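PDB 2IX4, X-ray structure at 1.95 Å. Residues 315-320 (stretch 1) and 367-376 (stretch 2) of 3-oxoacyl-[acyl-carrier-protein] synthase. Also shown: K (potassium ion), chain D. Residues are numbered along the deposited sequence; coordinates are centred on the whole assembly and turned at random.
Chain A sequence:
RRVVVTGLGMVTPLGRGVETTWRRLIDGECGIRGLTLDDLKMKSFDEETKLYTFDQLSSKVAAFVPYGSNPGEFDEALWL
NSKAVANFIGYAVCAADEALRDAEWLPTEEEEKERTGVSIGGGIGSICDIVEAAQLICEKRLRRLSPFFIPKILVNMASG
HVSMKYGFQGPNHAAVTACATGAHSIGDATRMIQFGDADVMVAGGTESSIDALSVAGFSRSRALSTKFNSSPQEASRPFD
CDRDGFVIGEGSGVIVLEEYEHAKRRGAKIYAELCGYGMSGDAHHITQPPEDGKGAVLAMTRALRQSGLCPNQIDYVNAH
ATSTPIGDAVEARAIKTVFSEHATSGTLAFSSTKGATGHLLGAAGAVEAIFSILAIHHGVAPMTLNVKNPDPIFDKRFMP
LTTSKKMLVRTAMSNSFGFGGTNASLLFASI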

# COMPACT_ATOMS: atom_id res chain seq x y z
N ASP A 315 2.91 -18.20 24.43
CA ASP A 315 3.35 -17.63 25.70
C ASP A 315 2.92 -16.18 25.89
O ASP A 315 2.47 -15.81 26.98
CB ASP A 315 4.87 -17.75 25.84
CG ASP A 315 5.34 -19.18 26.01
OD1 ASP A 315 4.52 -20.05 26.39
OD2 ASP A 315 6.53 -19.45 25.78
N TYR A 316 3.05 -15.37 24.84
CA TYR A 316 2.76 -13.94 24.92
C TYR A 316 1.98 -13.41 23.72
O TYR A 316 2.29 -13.74 22.57
CB TYR A 316 4.06 -13.13 25.12
CG TYR A 316 3.86 -11.63 25.04
CD1 TYR A 316 3.06 -10.96 25.97
CD2 TYR A 316 4.47 -10.88 24.04
CE1 TYR A 316 2.87 -9.58 25.91
CE2 TYR A 316 4.29 -9.50 23.96
CZ TYR A 316 3.48 -8.86 24.90
OH TYR A 316 3.29 -7.50 24.84
N VAL A 317 0.97 -12.60 23.99
CA VAL A 317 0.22 -11.91 22.95
C VAL A 317 0.36 -10.39 23.14
O VAL A 317 -0.03 -9.86 24.18
CB VAL A 317 -1.27 -12.32 22.93
CG1 VAL A 317 -2.08 -11.43 21.98
CG2 VAL A 317 -1.43 -13.79 22.53
N ASN A 318 0.94 -9.72 22.16
CA ASN A 318 0.93 -8.27 22.13
C ASN A 318 -0.34 -7.82 21.40
O ASN A 318 -0.42 -7.89 20.17
CB ASN A 318 2.20 -7.71 21.48
CG ASN A 318 2.29 -6.19 21.56
OD1 ASN A 318 1.67 -5.49 20.77
ND2 ASN A 318 3.08 -5.69 22.50
N ALA A 319 -1.34 -7.39 22.17
CA ALA A 319 -2.65 -7.03 21.64
C ALA A 319 -2.61 -5.75 20.82
O ALA A 319 -1.71 -4.92 20.99
CB ALA A 319 -3.66 -6.89 22.78
N HIS A 320 -3.57 -5.60 19.90
CA HIS A 320 -3.68 -4.36 19.13
C HIS A 320 -4.19 -3.22 20.00
O HIS A 320 -3.76 -2.08 19.84
CB HIS A 320 -4.57 -4.54 17.89
CG HIS A 320 -4.69 -3.31 17.05
ND1 HIS A 320 -3.61 -2.76 16.39
CD2 HIS A 320 -5.75 -2.52 16.76
CE1 HIS A 320 -4.00 -1.68 15.73
NE2 HIS A 320 -5.30 -1.52 15.94
N VAL A 367 6.51 -1.95 14.89
CA VAL A 367 7.07 -1.67 16.21
C VAL A 367 6.67 -2.77 17.21
O VAL A 367 7.50 -3.25 17.98
CB VAL A 367 6.62 -0.26 16.68
CG1 VAL A 367 6.72 -0.10 18.19
CG2 VAL A 367 7.45 0.83 15.96
N GLU A 368 5.41 -3.18 17.16
CA GLU A 368 4.90 -4.16 18.10
C GLU A 368 5.35 -5.59 17.78
O GLU A 368 5.41 -6.44 18.68
CB GLU A 368 3.38 -4.02 18.22
CG GLU A 368 2.99 -2.72 18.92
CD GLU A 368 1.58 -2.24 18.62
OE1 GLU A 368 0.74 -3.05 18.16
OE2 GLU A 368 1.31 -1.05 18.86
N ALA A 369 5.69 -5.85 16.52
CA ALA A 369 6.33 -7.10 16.14
C ALA A 369 7.74 -7.17 16.73
O ALA A 369 8.17 -8.21 17.20
CB ALA A 369 6.37 -7.26 14.62
N ILE A 370 8.43 -6.03 16.71
CA ILE A 370 9.75 -5.91 17.34
C ILE A 370 9.66 -6.18 18.85
O ILE A 370 10.48 -6.91 19.40
CB ILE A 370 10.41 -4.54 17.03
CG1 ILE A 370 10.76 -4.47 15.53
CG2 ILE A 370 11.66 -4.31 17.89
CD1 ILE A 370 11.15 -3.09 15.01
N PHE A 371 8.64 -5.60 19.50
CA PHE A 371 8.40 -5.85 20.93
C PHE A 371 8.18 -7.34 21.20
O PHE A 371 8.69 -7.87 22.20
CB PHE A 371 7.20 -5.04 21.45
CG PHE A 371 7.43 -3.55 21.51
CD1 PHE A 371 6.35 -2.68 21.57
CD2 PHE A 371 8.72 -3.01 21.49
CE1 PHE A 371 6.53 -1.30 21.62
CE2 PHE A 371 8.92 -1.64 21.54
CZ PHE A 371 7.82 -0.77 21.60
N SER A 372 7.44 -8.01 20.32
CA SER A 372 7.17 -9.44 20.42
C SER A 372 8.44 -10.29 20.23
O SER A 372 8.65 -11.26 20.95
CB SER A 372 6.09 -9.86 19.42
OG SER A 372 4.89 -9.13 19.65
N ILE A 373 9.26 -9.91 19.26
CA ILE A 373 10.56 -10.56 19.02
C ILE A 373 11.48 -10.36 20.23
O ILE A 373 12.19 -11.29 20.63
CB ILE A 373 11.24 -10.02 17.73
CG1 ILE A 373 10.42 -10.38 16.49
CG2 ILE A 373 12.67 -10.56 17.59
CD1 ILE A 373 10.62 -9.43 15.31
N LEU A 374 11.46 -9.16 20.80
CA LEU A 374 12.29 -8.84 21.97
C LEU A 374 11.82 -9.57 23.24
O LEU A 374 12.64 -9.90 24.09
CB LEU A 374 12.36 -7.33 22.20
CG LEU A 374 13.22 -6.53 21.22
CD1 LEU A 374 13.00 -5.03 21.39
CD2 LEU A 374 14.70 -6.88 21.38
N ALA A 375 10.52 -9.80 23.34
CA ALA A 375 9.95 -10.59 24.43
C ALA A 375 10.53 -12.00 24.43
O ALA A 375 10.91 -12.52 25.48
CB ALA A 375 8.42 -10.63 24.32
N ILE A 376 10.58 -12.61 23.25
CA ILE A 376 11.22 -13.91 23.05
C ILE A 376 12.71 -13.83 23.39
O ILE A 376 13.23 -14.64 24.15
CB ILE A 376 11.03 -14.43 21.60
CG1 ILE A 376 9.55 -14.73 21.33
CG2 ILE A 376 11.88 -15.68 21.35
CD1 ILE A 376 9.20 -14.92 19.87
K K D . 0.11 -5.69 18.39
O HOH W 1 -0.96 -2.84 15.78

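A short strand that includes Tyr316, Val317 and Asn318 lies against a helix that fills residues 367-376 and extends beyond them at both ends. Their N-to-C directions are nearly antiparallel, at 162°, and the axes approach to 9.0 Å; the backbones come nearest at Asn318 and Ser372, whose CA atoms are 6.6 Å apart. The strand's alternation decides which residues meet the helix: Tyr316 and Asn318 point toward it, while Val317 between them points away. On the helix, Glu368, Phe371 and Ala375 point toward the strand and Ser372 sideways.

No direct hydrogen bond joins the two stretches; side-chain packing, a potassium ion and a water link them. Near one end of the contact, Tyr316 CD2 packs against Ala375 CB at 4.0 Å, an apolar contact made obliquely to the ring. In the middle, Asn318 CB lies 3.5 Å from Ser372 OG. That hydroxyl is turned back onto its own helix, where the m rotamer lets Ser372 OG donate to Glu368 O at 2.9 Å, an oxygen that also accepts from Ser372 N at 3.0 Å. Phe371 starts toward the strand but its ring leads away, leaving Phe371 CB 4.3 Å from Asn318 ND2.

The amide of Asn318 is held at both ends: Asn318 ND2 donates to Tyr316 OH at 3.0 Å, within the strand, and Asn318 OD1 binds potassium K at 2.9 Å. The ion also takes Asn318 O at 2.9 Å, Ala319 O at a longer 3.3 Å and, from the helix, Glu368 OE1 at 2.7 Å, with two further ligands elsewhere in the structure. Its positive charge thus gathers carbonyl oxygens and a carboxylate, which would otherwise repel one another, into a link between strand and helix. A water extends this link, donating to Glu368 OE1 at 2.9 Å and hydrogen-bonding His320 ND1 at 2.7 Å.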